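Local coordinates for cell division control protein 13 (Saccharomyces cerevisiae, PDB 4HCE) that maintains telomeres, its OB2 domain forming a homodimer that is required for productive binding of Stn1, at the interface of chains A and B. Numbering follows the deposited sequence. Chains: chain A/B, Cell division control protein 13.

Contact 1: the interface of chains A and B. Residues chain A 24-27, 29, 45, 58; chain B 110, 112-113, 116-118, 120.
B:Met120 starts from the crowded position, with CG between its own backbone N and carbonyl carbon (chi1 45°), and then runs out extended, so that its thioether reaches across to chain A. A:Tyr45 holds CG anti to its carbonyl carbon (chi1 -62°) and A:Asn27 holds CG anti to its backbone N (chi1 -154°); together they bring a phenol and an amide to the methionine tip. The thioether lies across the hydroxyl end of one face of the tyrosine ring, B:Met120 SD being 3.8 Å from A:Tyr45 CZ and nearly straight above it. The terminal methyl carries on to the amide, B:Met120 CE standing 3.5 Å from A:Asn27 OD1. The base of the same side chain meets A:Leu58, B:Met120 CB lying 3.8 Å from A:Leu58 CB, and the two residues form a parallel beta bridge.

A:Pro29 and B:Asn112 cross at about a right angle. The proline presents its CG, 3.4 Å from B:Asn112 CB, while in the model its CB meets CB of the poorly ordered B:Ser117 at 3.5 Å; the pyrrolidine ring appears to sit between two parts of the chain B loop. B:Asn112 places its ND2 over the centre of the B:Trp110 ring, 3.7 Å above the plane, an N-to-face contact that probably helps to steady the asparagine. B:Ser117 OG, anti to its backbone N, is modelled 2.8 Å from the carbonyl oxygen of A:Met26, a hydrogen bond from hydroxyl to main chain that shares the same uncertainty. Next to it B:Pro118, which follows a cis peptide bond, brings CD to within 4.0 Å of A:Leu58 CD1.

In this homodimer interface of OB folds, strands 22-27 and 42-47 of chain A, with the loop residues A:Pro29 and A:Leu58, receive the end of strand 101-110, the connecting loop and the start of strand 120-129 of chain B.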
# COMPACT_ATOMS: atom_id res chain seq x y z
N VAL A 24 0.64 -9.96 -11.00
CA VAL A 24 0.14 -9.14 -12.11
C VAL A 24 0.71 -7.72 -12.10
O VAL A 24 0.56 -6.99 -13.07
CB VAL A 24 -1.41 -9.09 -12.16
CG1 VAL A 24 -1.96 -10.36 -12.79
CG2 VAL A 24 -1.99 -8.88 -10.76
N GLY A 25 1.36 -7.34 -11.00
CA GLY A 25 2.02 -6.04 -10.92
C GLY A 25 2.92 -5.90 -9.70
O GLY A 25 2.96 -6.79 -8.84
N MET A 26 3.64 -4.78 -9.65
CA MET A 26 4.48 -4.45 -8.52
C MET A 26 4.39 -2.97 -8.20
O MET A 26 4.19 -2.14 -9.09
CB MET A 26 5.94 -4.91 -8.73
CG MET A 26 6.80 -4.07 -9.68
SD MET A 26 8.41 -4.87 -10.01
CE MET A 26 7.90 -6.08 -11.20
N ASN A 27 4.58 -2.65 -6.92
CA ASN A 27 4.64 -1.29 -6.45
C ASN A 27 5.87 -1.04 -5.54
O ASN A 27 6.08 -1.79 -4.58
CB ASN A 27 3.36 -0.98 -5.68
CG ASN A 27 3.04 0.48 -5.68
OD1 ASN A 27 2.45 1.00 -6.64
ND2 ASN A 27 3.43 1.17 -4.60
N PRO A 29 6.23 0.58 -9.43
CA PRO A 29 6.27 -0.16 -10.67
C PRO A 29 7.56 0.12 -11.44
O PRO A 29 7.89 -0.61 -12.40
CB PRO A 29 5.06 0.37 -11.43
CG PRO A 29 4.87 1.77 -10.94
CD PRO A 29 5.38 1.79 -9.52
N TYR A 45 1.44 -7.84 -6.47
CA TYR A 45 -0.00 -8.00 -6.50
C TYR A 45 -0.35 -9.34 -7.10
O TYR A 45 -0.00 -9.64 -8.24
CB TYR A 45 -0.68 -6.85 -7.26
CG TYR A 45 -0.45 -5.51 -6.60
CD1 TYR A 45 -1.09 -5.20 -5.40
CD2 TYR A 45 0.44 -4.58 -7.15
CE1 TYR A 45 -0.84 -3.99 -4.76
CE2 TYR A 45 0.67 -3.36 -6.53
CZ TYR A 45 0.04 -3.07 -5.34
OH TYR A 45 0.25 -1.86 -4.71
N LEU A 58 -7.04 -3.39 -10.59
CA LEU A 58 -6.77 -4.05 -9.33
C LEU A 58 -7.36 -3.20 -8.23
O LEU A 58 -7.26 -1.98 -8.27
CB LEU A 58 -5.25 -4.07 -9.16
CG LEU A 58 -4.42 -4.76 -10.23
CD1 LEU A 58 -2.95 -4.58 -9.92
CD2 LEU A 58 -4.78 -6.24 -10.31
N TRP B 110 -5.59 5.02 -10.57
CA TRP B 110 -4.26 5.50 -10.38
C TRP B 110 -3.38 4.68 -11.25
O TRP B 110 -3.07 3.53 -10.95
CB TRP B 110 -3.91 5.38 -8.91
CG TRP B 110 -2.51 5.82 -8.57
CD1 TRP B 110 -1.81 6.92 -9.08
CD2 TRP B 110 -1.61 5.20 -7.59
NE1 TRP B 110 -0.56 7.00 -8.52
CE2 TRP B 110 -0.38 6.00 -7.62
CE3 TRP B 110 -1.68 4.10 -6.74
CZ2 TRP B 110 0.71 5.69 -6.81
CZ3 TRP B 110 -0.58 3.80 -5.93
CH2 TRP B 110 0.59 4.58 -5.96
N ASN B 112 0.04 4.26 -12.89
CA ASN B 112 1.33 4.73 -12.39
C ASN B 112 2.25 5.42 -13.37
O ASN B 112 2.27 6.65 -13.45
CB ASN B 112 2.09 3.61 -11.66
CG ASN B 112 1.69 3.47 -10.21
OD1 ASN B 112 2.50 3.71 -9.31
ND2 ASN B 112 0.45 3.06 -9.96
N ASP B 113 3.00 4.62 -14.12
CA ASP B 113 4.27 5.08 -14.66
C ASP B 113 4.37 5.23 -16.18
O ASP B 113 4.75 6.29 -16.67
CB ASP B 113 5.38 4.16 -14.15
CG ASP B 113 6.42 4.90 -13.34
OD1 ASP B 113 6.05 5.79 -12.54
OD2 ASP B 113 7.61 4.58 -13.50
N ALA B 116 1.43 1.47 -17.24
CA ALA B 116 0.72 1.22 -15.97
C ALA B 116 1.54 0.41 -14.94
O ALA B 116 2.76 0.55 -14.86
CB ALA B 116 -0.65 0.59 -16.21
N SER B 117 0.84 -0.41 -14.15
CA SER B 117 1.46 -1.25 -13.12
C SER B 117 0.74 -2.59 -12.85
O SER B 117 1.30 -3.43 -12.16
CB SER B 117 1.64 -0.46 -11.81
OG SER B 117 2.14 -1.27 -10.76
N PRO B 118 -0.51 -2.79 -13.35
CA PRO B 118 -1.50 -1.94 -14.03
C PRO B 118 -2.08 -0.83 -13.13
O PRO B 118 -1.63 -0.65 -11.99
CB PRO B 118 -2.60 -2.94 -14.41
CG PRO B 118 -1.93 -4.27 -14.45
CD PRO B 118 -0.96 -4.19 -13.32
N MET B 120 -4.69 0.87 -10.61
CA MET B 120 -5.54 0.34 -9.54
C MET B 120 -6.47 1.41 -9.00
O MET B 120 -6.24 2.59 -9.23
CB MET B 120 -4.74 -0.35 -8.43
CG MET B 120 -3.50 0.38 -7.95
SD MET B 120 -2.38 -0.81 -7.18
CE MET B 120 -0.96 0.23 -6.92

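Contact 2: the interface of chains A and B. Residues chain A 39, 112-113, 115, 117; chain B 28-31.
A cis peptide bond precedes B:Pro28, and the chain then passes through a compact B:Pro29 to an extended B:Gln30, while on the other side A:Asn112 also follows a cis peptide bond and A:Asp113 has a positive phi. This is a loop-to-loop part of the OB2 homodimer, in which the Pro-Pro-Gln segment of one OB fold enters between A:Tyr39 and the 112-117 loop of the other.

A:Tyr39 has CG anti to its carbonyl carbon, beside the backbone N, which turns the phenol toward B:Gln30. One face of the ring does the touching: the main-chain carbonyl oxygen of B:Gln30 sits above the ring plane, close to the CG-CD1 bond, and B:Gln30 CB, also above the plane but beyond CD1, lies 3.6 Å from A:Tyr39 CD1. Ring and glutamine amide planes are 65° apart, so the two groups do not stack; the main chain continues over the same face, with B:Phe31 CA 4.3 Å above the centre of the A:Tyr39 ring. At the root of the tyrosine, A:Tyr39 CB packs against B:Pro28 CB at 4.0 Å.

The extended B:Gln30 chain carries its amide obliquely to A:Asp113, whose CG is likewise anti to its carbonyl carbon. B:Gln30 NE2 donates to the carboxylate oxygen A:Asp113 OD2 over 3.1 Å, a weak and bent bond (143° at H), with amide and carboxylate planes 72° apart. B:Pro29 packs against the same loop. Its CB meets the methyl A:Thr115 CG2 at 4.0 Å, the two side chains crossing at about a right angle; that methyl occupies the crowded position while OG1 is anti to the backbone N. B:Pro29 CG approaches the carbonyl oxygen of A:Asn112 at 3.8 Å. A:Ser117 OG donates to this same oxygen over 3.2 Å from above the carbonyl plane, a second-shell bond that bridges the two ends of the loop.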
# COMPACT_ATOMS: atom_id res chain seq x y z
N TYR A 39 13.19 3.31 2.93
CA TYR A 39 11.91 3.63 3.58
C TYR A 39 10.72 3.01 2.86
O TYR A 39 9.77 2.54 3.50
CB TYR A 39 11.72 5.14 3.67
CG TYR A 39 12.87 5.86 4.33
CD1 TYR A 39 13.03 5.83 5.72
CD2 TYR A 39 13.80 6.57 3.58
CE1 TYR A 39 14.08 6.50 6.33
CE2 TYR A 39 14.84 7.25 4.17
CZ TYR A 39 14.98 7.21 5.55
OH TYR A 39 16.03 7.87 6.15
N ASN A 112 8.04 -1.88 12.05
CA ASN A 112 7.50 -0.72 11.32
C ASN A 112 8.22 0.54 11.81
O ASN A 112 7.66 1.65 11.79
CB ASN A 112 5.97 -0.58 11.41
CG ASN A 112 5.38 0.18 10.23
OD1 ASN A 112 5.75 -0.05 9.07
ND2 ASN A 112 4.45 1.10 10.53
N ASP A 113 9.47 0.35 12.26
CA ASP A 113 10.28 1.39 12.91
C ASP A 113 9.79 1.69 14.33
O ASP A 113 10.56 2.19 15.16
CB ASP A 113 10.30 2.69 12.09
CG ASP A 113 10.90 2.50 10.71
OD1 ASP A 113 11.52 1.44 10.46
OD2 ASP A 113 10.76 3.42 9.88
N THR A 115 7.78 3.98 15.19
CA THR A 115 7.91 5.45 15.31
C THR A 115 6.55 6.20 15.27
O THR A 115 6.15 6.73 14.22
CB THR A 115 8.91 6.00 14.25
OG1 THR A 115 9.16 7.39 14.48
CG2 THR A 115 8.43 5.78 12.81
N SER A 117 4.07 5.17 14.75
CA SER A 117 3.35 4.37 13.78
C SER A 117 2.56 3.29 14.52
O SER A 117 2.84 3.00 15.69
CB SER A 117 4.34 3.70 12.83
OG SER A 117 5.31 2.93 13.53
N PRO B 28 5.40 5.80 3.61
CA PRO B 28 6.33 5.25 4.61
C PRO B 28 6.39 6.10 5.90
O PRO B 28 6.24 7.32 5.83
CB PRO B 28 7.68 5.26 3.89
CG PRO B 28 7.55 6.29 2.81
CD PRO B 28 6.10 6.28 2.40
N PRO B 29 6.62 5.46 7.07
CA PRO B 29 6.52 6.20 8.33
C PRO B 29 7.72 7.12 8.60
O PRO B 29 7.63 8.02 9.44
CB PRO B 29 6.44 5.09 9.39
CG PRO B 29 7.10 3.90 8.76
CD PRO B 29 6.91 4.03 7.27
N GLN B 30 8.81 6.89 7.89
CA GLN B 30 10.01 7.71 7.99
C GLN B 30 10.47 8.19 6.61
O GLN B 30 10.45 7.44 5.64
CB GLN B 30 11.14 6.88 8.61
CG GLN B 30 11.36 7.08 10.09
CD GLN B 30 12.76 6.65 10.48
OE1 GLN B 30 13.73 7.42 10.35
NE2 GLN B 30 12.90 5.40 10.92
N PHE B 31 10.88 9.45 6.53
CA PHE B 31 11.43 9.99 5.27
C PHE B 31 11.99 11.36 5.55
O PHE B 31 11.55 12.03 6.50
CB PHE B 31 10.39 10.03 4.13
CG PHE B 31 9.08 10.70 4.49
CD1 PHE B 31 8.91 12.08 4.35
CD2 PHE B 31 8.01 9.94 4.98
CE1 PHE B 31 7.69 12.69 4.69
CE2 PHE B 31 6.80 10.54 5.31
CZ PHE B 31 6.64 11.93 5.17

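About 23 Å separates the C-alpha centres of contact 1 and contact 2, two parts of one two-fold symmetric interface. Both hold the same pairing with the chains exchanged: Pro29 belongs to chain A in contact 1 and to chain B in contact 2, whereas Asn112, Asp113 and Ser117 come from the opposite chain each time. The match is not exact, since the 112-117 loop, partly poorly ordered in chain B, is shaped differently in the two copies, with phi of Asn112 negative in chain B and positive in chain A. The repeated pairing probably fixes the relative orientation of the OB2 domains in the dimer needed for productive Stn1 binding.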